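Local coordinates for glycosyl hydrolase (Rhizobium leguminosarum bv. trifolii, PDB 5NDX), which is a family 39 glycoside hydrolase, the bacterial orthologue of human alpha-L-iduronidase, and probably cleaves O-glycosidic bonds of iduronic acid residues, at residues A[212-217]-A[254-259]; A[141-146]-A[161-166]; A[146-151]-A[187-192]. The protein carries 2 engineered substitutions. All coordinates share one frame; numbering follows the deposited sequence.

Overall arrangement
All three contacts lie in the TIM-barrel domain, around its eight-stranded parallel sheet. Contacts 2 and 3 have centres about 13 Å apart, share Gln146 and cross along the chain: the loop leaving strand 140-142 meets first helix 155-171 and then the start of helix 190-200. The loop common to both reaches one 8U8 molecule, chain M, through Asn145, Gln146 and Ser149, while the two helices pack against that loop. Contact 1 follows them in the chain, its centre about 15 Å from contact 2 and about 18 Å from contact 3. It lies where strands 216-219 and 261-263 begin, near a second 8U8, chain N, and its Arg213 and Tyr216 reach Tyr163 and Phe141 of contact 2.

Contact 1: residues A[212-217]-A[254-259]; sequences PRIDYI and PRLAGL. With 8U8 ((2~{R},3~{S},4~{S},5~{R},6~{S})-6-(4-methyl-2-oxidanylidene-chromen-7-yl)oxy-3,4,5-tris(oxidanyl)oxane-2-carboxylic acid), chain N.
Asp215 OD2 is gripped twice, by the guanidinium of Arg213 and by the backbone N of Met179. The Arg213 bond is short, 2.6 Å from NH1 to OD2, but its angle of 126° makes it weak as a hydrogen bond, within a salt bridge; Asp171 provides Arg213 with a second acid. This pair lies where 212-217 leads into strand 216-219 of the TIM barrel, and 254-259 is the turn that brings the chain from helix 235-252 back to the next strand, 261-263. No hydrogen bond joins the two segments. A type I turn, closed by Leu259 N donating to Leu256 O at 3.0 Å, places both leucines against two isoleucines. Ile217 CD1 sits 3.7 Å from that same Leu256 O. Ile214 carries CG2 in the crowded position between its backbone N and carbonyl carbon, and this branch receives both leucines: Leu259 CD1 at 3.8 Å, crossing obliquely, and Leu256 CD2 at 4.0 Å, crossing at about a right angle. Leu259 CD1 also meets Ile217 CD1 at 4.1 Å, so one methyl is shared by residues three apart in the sequence. The same CD1 lies 3.6 Å from Ile214 O, an apolar covering of a backbone carbonyl. Immediately beyond, Ile217 pairs through its backbone with Pro260 and Val262, which shows that the leucine turn packs just before the strands join. Tyr216 points away from the turn, its CG in the crowded position (chi1 66°), and its OH is hydrogen-bonded to Phe141 O. Over the centre of its ring, 3.9 Å above the plane, stands the coumarin methyl C15 of 8U8, chain N.

Contact 2: residues A[141-146]-A[161-166]; sequences FETTNQ and NYYDAC. Engineered in segment 141-146: Gln146 (natural residue Glu). With 8U8 ((2~{R},3~{S},4~{S},5~{R},6~{S})-6-(4-methyl-2-oxidanylidene-chromen-7-yl)oxy-3,4,5-tris(oxidanyl)oxane-2-carboxylic acid), chain M.
The backbone leaves strand 140-142 in an extended course beside helix 155-171, with Thr143 CA 6.8 Å from Tyr163 CA at the nearest point. Tyr162 has CG anti to its backbone N (chi1 157°), which sends its hydroxyl to the strand exit. There OH accepts from Thr144 N, 2.6 Å away with an N-H...O angle of 133°, the amide arriving at the ring edge; its second hydrogen bond runs to Leu96 O. The fit is tight, since Thr144 CB stands only 3.0 Å from Tyr162 OH. A phenylalanine here would probably leave Thr144 N and Leu96 O without this shared partner and loosen the loop start. Thr143 turns CG2 in plane to the edge of the Tyr163 ring, 3.4 Å from CD1, while Tyr163 OH bonds Arg213 O. Strand, helix and the following strand 179-184 form a beta-alpha-beta unit of the barrel, and the exit loop bears the Asn-Glu pair known from clan GH-A glycosidases. Its acid, the predicted proton donor, is here the engineered and poorly ordered Gln146. Asn145 ND2 donates to O3 of 8U8, chain M, the hydroxyl on the ring carbon adjacent to the anomeric one, at 3.0 Å. Gln146 NE2 meets the same 8U8 O3 at 3.1 Å and 147°, and Arg57 holds Asn145 OD1.

Contact 3: residues A[146-151]-A[187-192]; sequences QADSGW and TLSPIF. Engineered in segment 146-151: Gln146 (natural residue Glu). With 8U8 ((2~{R},3~{S},4~{S},5~{R},6~{S})-6-(4-methyl-2-oxidanylidene-chromen-7-yl)oxy-3,4,5-tris(oxidanyl)oxane-2-carboxylic acid), chain M.
One face of the Trp151 indole carries Ala147 CB, 3.7 Å above the plane and offset toward the rim, and the rings of Tyr154 and Tyr159 meet the indole edge-to-face. Ile191 reaches the same indole obliquely, CD1 to Trp151 CD1 at 4.5 Å. The other flat group is the Asp148 carboxylate. Ser189 OG donates to Asp148 OD2 at 2.8 Å from above the carboxylate plane, 43° out of it. Both residues hold the terminal group in the crowded position between backbone N and carbonyl carbon, and OG and OD2 meet tip to tip. OD2 has a second donor in Arg186 N, and OD1 takes Ala185 N, so three bonds fix the rotation of this buried acid and would probably favour its ionised form. Ser189 is also the N-cap of helix 190-200: its OG accepts from Phe192 N at 3.4 Å, weakly although straight enough at 156°. The bond from serine to aspartate thus ties a helix start to the loop following strand 140-142, one of the beta-alpha loops on the catalytic rim of the TIM barrel. Ile191 adds the apolar part. Its CG1 packs 3.4 Å from Ala147 O, while CG2 lies 4.2 Å from Ala147 CB. Gln146 and Ala147 both have positive phi; the Gln146 side chain, bent at chi2, leads away from 187-192 to the ligand. As modelled, with the side chain poorly ordered, NE2 of this engineered residue, Glu in nature, lies 2.9 Å from the glycosidic oxygen O2 of 8U8, chain M, consistent with the predicted proton donor position. Ser149 OG, beside the coumarin, donates to Asp148 O at 2.7 Å, above the carbonyl plane with a C=O...O angle of 98°.

Contact 1: residues A[212-217]-A[254-259]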
loop_
_atom_site.group_PDB
_atom_site.type_symbol
_atom_site.label_atom_id
_atom_site.label_comp_id
_atom_site.label_asym_id
_atom_site.label_seq_id
_atom_site.Cartn_x
_atom_site.Cartn_y
_atom_site.Cartn_z
ATOM N N PRO A 212 -1.972 18.336 -26.023
ATOM C CA PRO A 212 -2.588 18.258 -24.690
ATOM C C PRO A 212 -1.513 18.144 -23.598
ATOM O O PRO A 212 -0.425 17.613 -23.843
ATOM C CB PRO A 212 -3.415 16.978 -24.771
ATOM C CG PRO A 212 -2.637 16.127 -25.699
ATOM C CD PRO A 212 -2.156 17.075 -26.766
ATOM N N ARG A 213 -1.791 18.722 -22.443
ATOM C CA ARG A 213 -0.847 18.692 -21.328
ATOM C C ARG A 213 -0.646 17.254 -20.808
ATOM O O ARG A 213 -1.513 16.376 -20.986
ATOM C CB ARG A 213 -1.325 19.585 -20.192
ATOM C CG ARG A 213 -2.617 19.134 -19.514
ATOM C CD ARG A 213 -2.937 20.078 -18.355
ATOM N NE ARG A 213 -4.320 19.882 -17.910
ATOM C CZ ARG A 213 -4.719 19.105 -16.890
ATOM N NH1 ARG A 213 -3.838 18.423 -16.140
ATOM N NH2 ARG A 213 -6.020 19.023 -16.603
ATOM N N ILE A 214 0.517 17.035 -20.211
ATOM C CA ILE A 214 0.810 15.800 -19.492
ATOM C C ILE A 214 1.618 16.186 -18.259
ATOM O O ILE A 214 2.650 16.853 -18.359
ATOM C CB ILE A 214 1.494 14.740 -20.384
ATOM C CG1 ILE A 214 1.712 13.436 -19.593
ATOM C CG2 ILE A 214 2.815 15.243 -20.944
ATOM C CD1 ILE A 214 2.013 12.218 -20.463
ATOM N N ASP A 215 1.103 15.816 -17.091
ATOM C CA ASP A 215 1.707 16.198 -15.825
ATOM C C ASP A 215 2.627 15.120 -15.281
ATOM O O ASP A 215 3.421 15.410 -14.427
ATOM C CB ASP A 215 0.619 16.509 -14.832
ATOM C CG ASP A 215 -0.239 17.706 -15.274
ATOM O OD1 ASP A 215 0.351 18.749 -15.545
ATOM O OD2 ASP A 215 -1.470 17.597 -15.389
ATOM N N TYR A 216 2.519 13.891 -15.777
ATOM C CA TYR A 216 3.420 12.791 -15.339
ATOM C C TYR A 216 3.367 11.680 -16.368
ATOM O O TYR A 216 2.376 11.526 -17.083
ATOM C CB TYR A 216 3.063 12.299 -13.899
ATOM C CG TYR A 216 1.717 11.641 -13.838
ATOM C CD1 TYR A 216 1.572 10.307 -14.156
ATOM C CD2 TYR A 216 0.563 12.372 -13.548
ATOM C CE1 TYR A 216 0.315 9.684 -14.146
ATOM C CE2 TYR A 216 -0.684 11.775 -13.549
ATOM C CZ TYR A 216 -0.803 10.412 -13.834
ATOM O OH TYR A 216 -2.035 9.767 -13.867
ATOM N N ILE A 217 4.423 10.881 -16.406
ATOM C CA ILE A 217 4.504 9.745 -17.274
ATOM C C ILE A 217 4.395 8.455 -16.460
ATOM O O ILE A 217 5.185 8.230 -15.548
ATOM C CB ILE A 217 5.825 9.798 -18.063
ATOM C CG1 ILE A 217 5.823 11.045 -18.969
ATOM C CG2 ILE A 217 5.973 8.558 -18.921
ATOM C CD1 ILE A 217 7.195 11.459 -19.418
ATOM N N PRO A 254 13.085 15.490 -25.165
ATOM C CA PRO A 254 13.766 16.106 -24.013
ATOM C C PRO A 254 12.894 17.044 -23.185
ATOM O O PRO A 254 13.121 17.179 -21.995
ATOM C CB PRO A 254 14.948 16.873 -24.651
ATOM C CG PRO A 254 14.594 17.024 -26.113
ATOM C CD PRO A 254 13.785 15.793 -26.437
ATOM N N ARG A 255 11.891 17.663 -23.791
ATOM C CA ARG A 255 10.983 18.545 -23.045
ATOM C C ARG A 255 10.139 17.790 -22.007
ATOM O O ARG A 255 9.669 18.391 -21.072
ATOM C CB ARG A 255 10.047 19.311 -24.010
ATOM C CG ARG A 255 9.367 20.517 -23.374
ATOM C CD ARG A 255 8.558 21.429 -24.330
ATOM N NE ARG A 255 7.110 21.104 -24.363
ATOM C CZ ARG A 255 6.532 20.229 -25.198
ATOM N NH1 ARG A 255 7.266 19.576 -26.086
ATOM N NH2 ARG A 255 5.212 20.003 -25.150
ATOM N N LEU A 256 9.902 16.498 -22.218
ATOM C CA LEU A 256 9.142 15.663 -21.284
ATOM C C LEU A 256 9.993 14.875 -20.269
ATOM O O LEU A 256 9.460 14.383 -19.287
ATOM C CB LEU A 256 8.259 14.683 -22.059
ATOM C CG LEU A 256 7.328 15.288 -23.136
ATOM C CD1 LEU A 256 6.628 14.170 -23.881
ATOM C CD2 LEU A 256 6.298 16.273 -22.624
ATOM N N ALA A 257 11.301 14.777 -20.498
ATOM C CA ALA A 257 12.164 13.826 -19.781
ATOM C C ALA A 257 12.302 14.097 -18.279
ATOM O O ALA A 257 12.584 13.165 -17.535
ATOM C CB ALA A 257 13.554 13.739 -20.424
ATOM N N GLY A 258 12.127 15.351 -17.875
ATOM C CA GLY A 258 12.135 15.781 -16.487
ATOM C C GLY A 258 10.794 15.684 -15.745
ATOM O O GLY A 258 10.753 15.980 -14.549
ATOM N N LEU A 259 9.734 15.233 -16.417
ATOM C CA LEU A 259 8.431 15.075 -15.773
ATOM C C LEU A 259 8.438 13.974 -14.677
ATOM O O LEU A 259 9.275 13.072 -14.686
ATOM C CB LEU A 259 7.332 14.737 -16.788
ATOM C CG LEU A 259 6.838 15.871 -17.706
ATOM C CD1 LEU A 259 5.868 15.329 -18.757
ATOM C CD2 LEU A 259 6.190 17.002 -16.913
HETATM C C15 8U8 N . 0.417 9.831 -10.142
HETATM C C13 8U8 N . 1.243 10.762 -9.507
HETATM C C14 8U8 N . 1.876 11.751 -10.249
HETATM C C16 8U8 N . 2.633 12.723 -9.611
HETATM O O9 8U8 N . 3.228 13.554 -10.284
HETATM O O8 8U8 N . 2.826 12.674 -8.266
HETATM C C11 8U8 N . 2.179 11.752 -7.523
HETATM C C10 8U8 N . 2.359 11.852 -6.166
HETATM C C12 8U8 N . 1.388 10.778 -8.116
HETATM C C7 8U8 N . 0.744 9.873 -7.271
HETATM C C8 8U8 N . 0.931 9.965 -5.896
HETATM C C9 8U8 N . 1.730 10.959 -5.325
HETATM O O2 8U8 N . 1.866 11.014 -3.961
HETATM C C5 8U8 N . 2.289 12.261 -3.348
HETATM O O1 8U8 N . 3.720 12.133 -3.400
HETATM C C1 8U8 N . 4.522 13.141 -2.743
HETATM C C6 8U8 N . 4.342 14.549 -3.412
HETATM O O7 8U8 N . 3.986 14.610 -4.606
HETATM O O6 8U8 N . 4.506 15.538 -2.681
HETATM C C2 8U8 N . 4.090 13.136 -1.278
HETATM O O5 8U8 N . 4.848 14.095 -0.477
HETATM C C3 8U8 N . 2.573 13.416 -1.172
HETATM O O4 8U8 N . 2.215 13.313 0.181
HETATM C C4 8U8 N . 1.793 12.352 -1.947
HETATM O O3 8U8 N . 0.392 12.635 -1.963
#

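Contact 2: residues A[141-146]-A[161-166]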
loop_
_atom_site.group_PDB
_atom_site.type_symbol
_atom_site.label_atom_id
_atom_site.label_comp_id
_atom_site.label_asym_id
_atom_site.label_seq_id
_atom_site.Cartn_x
_atom_site.Cartn_y
_atom_site.Cartn_z
ATOM N N PHE A 141 -5.398 11.846 -11.951
ATOM C CA PHE A 141 -6.167 11.222 -13.013
ATOM C C PHE A 141 -5.212 10.640 -14.007
ATOM O O PHE A 141 -4.175 11.233 -14.280
ATOM C CB PHE A 141 -7.069 12.239 -13.709
ATOM C CG PHE A 141 -8.143 12.747 -12.822
ATOM C CD1 PHE A 141 -9.348 12.055 -12.728
ATOM C CD2 PHE A 141 -7.905 13.825 -11.990
ATOM C CE1 PHE A 141 -10.346 12.495 -11.863
ATOM C CE2 PHE A 141 -8.880 14.254 -11.101
ATOM C CZ PHE A 141 -10.098 13.588 -11.050
ATOM N N GLU A 142 -5.584 9.483 -14.538
ATOM C CA GLU A 142 -4.735 8.716 -15.444
ATOM C C GLU A 142 -5.519 8.211 -16.624
ATOM O O GLU A 142 -6.717 7.935 -16.518
ATOM C CB GLU A 142 -4.176 7.454 -14.738
ATOM C CG GLU A 142 -2.891 6.990 -15.364
ATOM C CD GLU A 142 -2.321 5.731 -14.738
ATOM O OE1 GLU A 142 -3.079 5.018 -14.084
ATOM O OE2 GLU A 142 -1.132 5.450 -14.935
ATOM N N THR A 143 -4.821 8.018 -17.722
ATOM C CA THR A 143 -5.388 7.271 -18.847
ATOM C C THR A 143 -5.729 5.833 -18.469
ATOM O O THR A 143 -5.182 5.236 -17.519
ATOM C CB THR A 143 -4.393 7.050 -19.984
ATOM O OG1 THR A 143 -3.248 6.367 -19.436
ATOM C CG2 THR A 143 -4.011 8.331 -20.626
ATOM N N THR A 144 -6.607 5.305 -19.303
ATOM C CA THR A 144 -7.157 3.976 -19.231
ATOM C C THR A 144 -6.000 3.060 -19.332
ATOM O O THR A 144 -5.038 3.277 -20.104
ATOM C CB THR A 144 -8.189 3.707 -20.410
ATOM O OG1 THR A 144 -9.167 2.726 -20.045
ATOM C CG2 THR A 144 -7.483 3.294 -21.711
ATOM N N ASN A 145 -6.152 1.997 -18.582
ATOM C CA ASN A 145 -5.084 1.071 -18.322
ATOM C C ASN A 145 -4.626 0.394 -19.629
ATOM O O ASN A 145 -5.383 0.315 -20.640
ATOM C CB ASN A 145 -5.553 0.029 -17.305
ATOM C CG ASN A 145 -4.435 -0.888 -16.858
ATOM O OD1 ASN A 145 -3.382 -0.424 -16.366
ATOM N ND2 ASN A 145 -4.629 -2.206 -17.079
ATOM N N GLN A 146 -3.367 -0.049 -19.586
ATOM C CA GLN A 146 -2.690 -0.601 -20.715
ATOM C C GLN A 146 -3.062 0.303 -21.884
ATOM O O GLN A 146 -2.653 1.472 -21.920
ATOM C CB GLN A 146 -3.057 -2.085 -20.923
ATOM C CG GLN A 146 -2.115 -3.070 -20.239
ATOM C CD GLN A 146 -2.692 -3.752 -18.995
ATOM O OE1 GLN A 146 -3.779 -4.337 -19.037
ATOM N NE2 GLN A 146 -1.948 -3.708 -17.896
ATOM N N ASN A 161 -6.872 10.673 -29.348
ATOM C CA ASN A 161 -8.097 11.498 -29.223
ATOM C C ASN A 161 -8.753 11.339 -27.841
ATOM O O ASN A 161 -9.324 12.276 -27.301
ATOM C CB ASN A 161 -9.176 11.060 -30.227
ATOM C CG ASN A 161 -8.833 11.347 -31.676
ATOM O OD1 ASN A 161 -7.972 12.165 -32.015
ATOM N ND2 ASN A 161 -9.558 10.678 -32.541
ATOM N N TYR A 162 -8.777 10.099 -27.374
ATOM C CA TYR A 162 -9.197 9.762 -26.008
ATOM C C TYR A 162 -8.413 10.573 -24.956
ATOM O O TYR A 162 -9.027 11.176 -24.061
ATOM C CB TYR A 162 -9.114 8.241 -25.800
ATOM C CG TYR A 162 -8.972 7.823 -24.353
ATOM C CD1 TYR A 162 -10.084 7.765 -23.496
ATOM C CD2 TYR A 162 -7.733 7.498 -23.844
ATOM C CE1 TYR A 162 -9.943 7.390 -22.168
ATOM C CE2 TYR A 162 -7.579 7.127 -22.526
ATOM C CZ TYR A 162 -8.684 7.103 -21.688
ATOM O OH TYR A 162 -8.478 6.732 -20.396
ATOM N N TYR A 163 -7.087 10.627 -25.092
ATOM C CA TYR A 163 -6.220 11.453 -24.207
ATOM C C TYR A 163 -6.637 12.932 -24.260
ATOM O O TYR A 163 -6.863 13.590 -23.224
ATOM C CB TYR A 163 -4.719 11.286 -24.553
ATOM C CG TYR A 163 -3.846 11.932 -23.522
ATOM C CD1 TYR A 163 -3.528 11.255 -22.341
ATOM C CD2 TYR A 163 -3.457 13.245 -23.646
ATOM C CE1 TYR A 163 -2.811 11.864 -21.333
ATOM C CE2 TYR A 163 -2.740 13.869 -22.661
ATOM C CZ TYR A 163 -2.411 13.171 -21.487
ATOM O OH TYR A 163 -1.716 13.785 -20.467
ATOM N N ASP A 164 -6.804 13.437 -25.483
ATOM C CA ASP A 164 -7.262 14.814 -25.726
ATOM C C ASP A 164 -8.545 15.128 -25.008
ATOM O O ASP A 164 -8.697 16.197 -24.456
ATOM C CB ASP A 164 -7.484 15.060 -27.232
ATOM C CG ASP A 164 -6.201 15.036 -28.037
ATOM O OD1 ASP A 164 -5.152 15.399 -27.486
ATOM O OD2 ASP A 164 -6.242 14.674 -29.245
ATOM N N ALA A 165 -9.468 14.178 -25.054
ATOM C CA ALA A 165 -10.799 14.317 -24.452
ATOM C C ALA A 165 -10.722 14.306 -22.922
ATOM O O ALA A 165 -11.402 15.111 -22.250
ATOM C CB ALA A 165 -11.694 13.185 -24.942
ATOM N N CYS A 166 -9.913 13.377 -22.377
ATOM C CA CYS A 166 -9.612 13.397 -20.931
ATOM C C CYS A 166 -9.100 14.764 -20.486
ATOM O O CYS A 166 -9.616 15.313 -19.532
ATOM C CB CYS A 166 -8.567 12.338 -20.559
ATOM S SG CYS A 166 -9.184 10.682 -20.753
HETATM C C15 8U8 M . -2.368 -9.287 -21.399
HETATM C C13 8U8 M . -1.212 -8.590 -20.982
HETATM C C14 8U8 M . -0.154 -8.453 -21.884
HETATM C C16 8U8 M . 0.992 -7.737 -21.526
HETATM O O9 8U8 M . 1.894 -7.687 -22.360
HETATM O O8 8U8 M . 1.117 -7.165 -20.275
HETATM C C11 8U8 M . 0.053 -7.180 -19.407
HETATM C C10 8U8 M . 0.156 -6.476 -18.202
HETATM C C12 8U8 M . -1.121 -7.906 -19.746
HETATM C C7 8U8 M . -2.196 -7.866 -18.837
HETATM C C8 8U8 M . -2.091 -7.155 -17.637
HETATM C C9 8U8 M . -0.915 -6.465 -17.301
HETATM O O2 8U8 M . -0.777 -5.721 -16.145
HETATM C C5 8U8 M . -1.533 -5.972 -14.897
HETATM O O1 8U8 M . -1.466 -7.373 -14.592
HETATM C C1 8U8 M . -2.357 -7.884 -13.677
HETATM C C6 8U8 M . -1.552 -8.809 -12.960
HETATM O O7 8U8 M . -2.144 -9.749 -12.443
HETATM O O6 8U8 M . -0.361 -8.561 -12.906
HETATM C C2 8U8 M . -2.910 -6.898 -12.602
HETATM O O5 8U8 M . -1.894 -6.687 -11.599
HETATM C C3 8U8 M . -3.448 -5.531 -13.213
HETATM O O4 8U8 M . -4.822 -5.457 -13.056
HETATM C C4 8U8 M . -3.057 -5.376 -14.717
HETATM O O3 8U8 M . -3.281 -3.960 -15.109
#

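Contact 3: residues A[146-151]-A[187-192]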
loop_
_atom_site.group_PDB
_atom_site.type_symbol
_atom_site.label_atom_id
_atom_site.label_comp_id
_atom_site.label_asym_id
_atom_site.label_seq_id
_atom_site.Cartn_x
_atom_site.Cartn_y
_atom_site.Cartn_z
ATOM N N GLN A 146 -3.367 -0.049 -19.586
ATOM C CA GLN A 146 -2.690 -0.601 -20.715
ATOM C C GLN A 146 -3.062 0.303 -21.884
ATOM O O GLN A 146 -2.653 1.472 -21.920
ATOM C CB GLN A 146 -3.057 -2.085 -20.923
ATOM C CG GLN A 146 -2.115 -3.070 -20.239
ATOM C CD GLN A 146 -2.692 -3.752 -18.995
ATOM O OE1 GLN A 146 -3.779 -4.337 -19.037
ATOM N NE2 GLN A 146 -1.948 -3.708 -17.896
ATOM N N ALA A 147 -3.957 -0.190 -22.727
ATOM C CA ALA A 147 -4.062 0.229 -24.106
ATOM C C ALA A 147 -3.047 -0.448 -25.084
ATOM O O ALA A 147 -3.257 -0.441 -26.301
ATOM C CB ALA A 147 -4.093 1.745 -24.261
ATOM N N ASP A 148 -1.985 -1.055 -24.559
ATOM C CA ASP A 148 -1.071 -1.892 -25.350
ATOM C C ASP A 148 -1.209 -3.357 -24.874
ATOM O O ASP A 148 -0.233 -3.983 -24.475
ATOM C CB ASP A 148 0.363 -1.347 -25.247
ATOM C CG ASP A 148 0.929 -1.514 -23.916
ATOM O OD1 ASP A 148 0.190 -1.570 -22.937
ATOM O OD2 ASP A 148 2.114 -1.557 -23.818
ATOM N N SER A 149 -2.453 -3.857 -24.903
ATOM C CA SER A 149 -2.801 -5.272 -24.654
ATOM C C SER A 149 -4.152 -5.625 -25.346
ATOM O O SER A 149 -4.149 -6.126 -26.475
ATOM C CB SER A 149 -2.812 -5.567 -23.150
ATOM O OG SER A 149 -1.491 -5.541 -22.631
ATOM N N GLY A 150 -5.287 -5.334 -24.698
ATOM C CA GLY A 150 -6.618 -5.510 -25.293
ATOM C C GLY A 150 -7.378 -4.193 -25.352
ATOM O O GLY A 150 -8.514 -4.136 -24.901
ATOM N N TRP A 151 -6.745 -3.137 -25.888
ATOM C CA TRP A 151 -7.379 -1.799 -26.097
ATOM C C TRP A 151 -8.384 -1.930 -27.217
ATOM O O TRP A 151 -8.035 -1.749 -28.393
ATOM C CB TRP A 151 -6.311 -0.726 -26.405
ATOM C CG TRP A 151 -6.674 0.656 -27.018
ATOM C CD1 TRP A 151 -6.212 1.132 -28.217
ATOM C CD2 TRP A 151 -7.480 1.731 -26.455
ATOM N NE1 TRP A 151 -6.697 2.399 -28.451
ATOM C CE2 TRP A 151 -7.476 2.793 -27.396
ATOM C CE3 TRP A 151 -8.217 1.893 -25.271
ATOM C CZ2 TRP A 151 -8.190 4.000 -27.191
ATOM C CZ3 TRP A 151 -8.933 3.116 -25.071
ATOM C CH2 TRP A 151 -8.904 4.136 -26.026
ATOM N N THR A 187 7.379 -2.249 -22.213
ATOM C CA THR A 187 8.396 -1.230 -22.270
ATOM C C THR A 187 8.506 -0.664 -23.704
ATOM O O THR A 187 8.704 -1.416 -24.675
ATOM C CB THR A 187 9.702 -1.824 -21.794
ATOM O OG1 THR A 187 9.485 -2.449 -20.519
ATOM C CG2 THR A 187 10.787 -0.768 -21.681
ATOM N N LEU A 188 8.306 0.643 -23.823
ATOM C CA LEU A 188 8.417 1.345 -25.086
ATOM C C LEU A 188 7.482 0.792 -26.163
ATOM O O LEU A 188 7.813 0.802 -27.340
ATOM C CB LEU A 188 9.878 1.372 -25.571
ATOM C CG LEU A 188 10.864 2.160 -24.698
ATOM C CD1 LEU A 188 12.264 2.174 -25.307
ATOM C CD2 LEU A 188 10.398 3.587 -24.467
ATOM N N SER A 189 6.279 0.386 -25.768
ATOM C CA SER A 189 5.279 -0.066 -26.726
ATOM C C SER A 189 4.859 1.044 -27.708
ATOM O O SER A 189 5.170 2.238 -27.482
ATOM C CB SER A 189 4.046 -0.577 -25.985
ATOM O OG SER A 189 3.387 0.486 -25.327
ATOM N N PRO A 190 4.159 0.652 -28.801
ATOM C CA PRO A 190 3.683 1.609 -29.776
ATOM C C PRO A 190 2.800 2.697 -29.194
ATOM O O PRO A 190 3.023 3.875 -29.489
ATOM C CB PRO A 190 2.894 0.730 -30.756
ATOM C CG PRO A 190 3.690 -0.514 -30.802
ATOM C CD PRO A 190 4.070 -0.728 -29.342
ATOM N N ILE A 191 1.823 2.302 -28.371
ATOM C CA ILE A 191 1.001 3.248 -27.660
ATOM C C ILE A 191 1.839 4.240 -26.834
ATOM O O ILE A 191 1.553 5.416 -26.815
ATOM C CB ILE A 191 -0.003 2.537 -26.728
ATOM C CG1 ILE A 191 -1.139 1.911 -27.545
ATOM C CG2 ILE A 191 -0.639 3.542 -25.757
ATOM C CD1 ILE A 191 -2.131 2.940 -28.120
ATOM N N PHE A 192 2.851 3.745 -26.132
ATOM C CA PHE A 192 3.659 4.604 -25.292
ATOM C C PHE A 192 4.362 5.627 -26.164
ATOM O O PHE A 192 4.257 6.797 -25.915
ATOM C CB PHE A 192 4.654 3.829 -24.438
ATOM C CG PHE A 192 5.589 4.717 -23.671
ATOM C CD1 PHE A 192 6.800 5.153 -24.242
ATOM C CD2 PHE A 192 5.289 5.110 -22.374
ATOM C CE1 PHE A 192 7.663 6.000 -23.540
ATOM C CE2 PHE A 192 6.137 5.962 -21.677
ATOM C CZ PHE A 192 7.325 6.409 -22.248
HETATM C C15 8U8 M . -2.368 -9.287 -21.399
HETATM C C13 8U8 M . -1.212 -8.590 -20.982
HETATM C C14 8U8 M . -0.154 -8.453 -21.884
HETATM C C16 8U8 M . 0.992 -7.737 -21.526
HETATM O O9 8U8 M . 1.894 -7.687 -22.360
HETATM O O8 8U8 M . 1.117 -7.165 -20.275
HETATM C C11 8U8 M . 0.053 -7.180 -19.407
HETATM C C10 8U8 M . 0.156 -6.476 -18.202
HETATM C C12 8U8 M . -1.121 -7.906 -19.746
HETATM C C7 8U8 M . -2.196 -7.866 -18.837
HETATM C C8 8U8 M . -2.091 -7.155 -17.637
HETATM C C9 8U8 M . -0.915 -6.465 -17.301
HETATM O O2 8U8 M . -0.777 -5.721 -16.145
HETATM C C5 8U8 M . -1.533 -5.972 -14.897
HETATM O O1 8U8 M . -1.466 -7.373 -14.592
HETATM C C1 8U8 M . -2.357 -7.884 -13.677
HETATM C C6 8U8 M . -1.552 -8.809 -12.960
HETATM O O7 8U8 M . -2.144 -9.749 -12.443
HETATM O O6 8U8 M . -0.361 -8.561 -12.906
HETATM C C2 8U8 M . -2.910 -6.898 -12.602
HETATM O O5 8U8 M . -1.894 -6.687 -11.599
HETATM C C3 8U8 M . -3.448 -5.531 -13.213
HETATM O O4 8U8 M . -4.822 -5.457 -13.056
HETATM C C4 8U8 M . -3.057 -5.376 -14.717
HETATM O O3 8U8 M . -3.281 -3.960 -15.109
#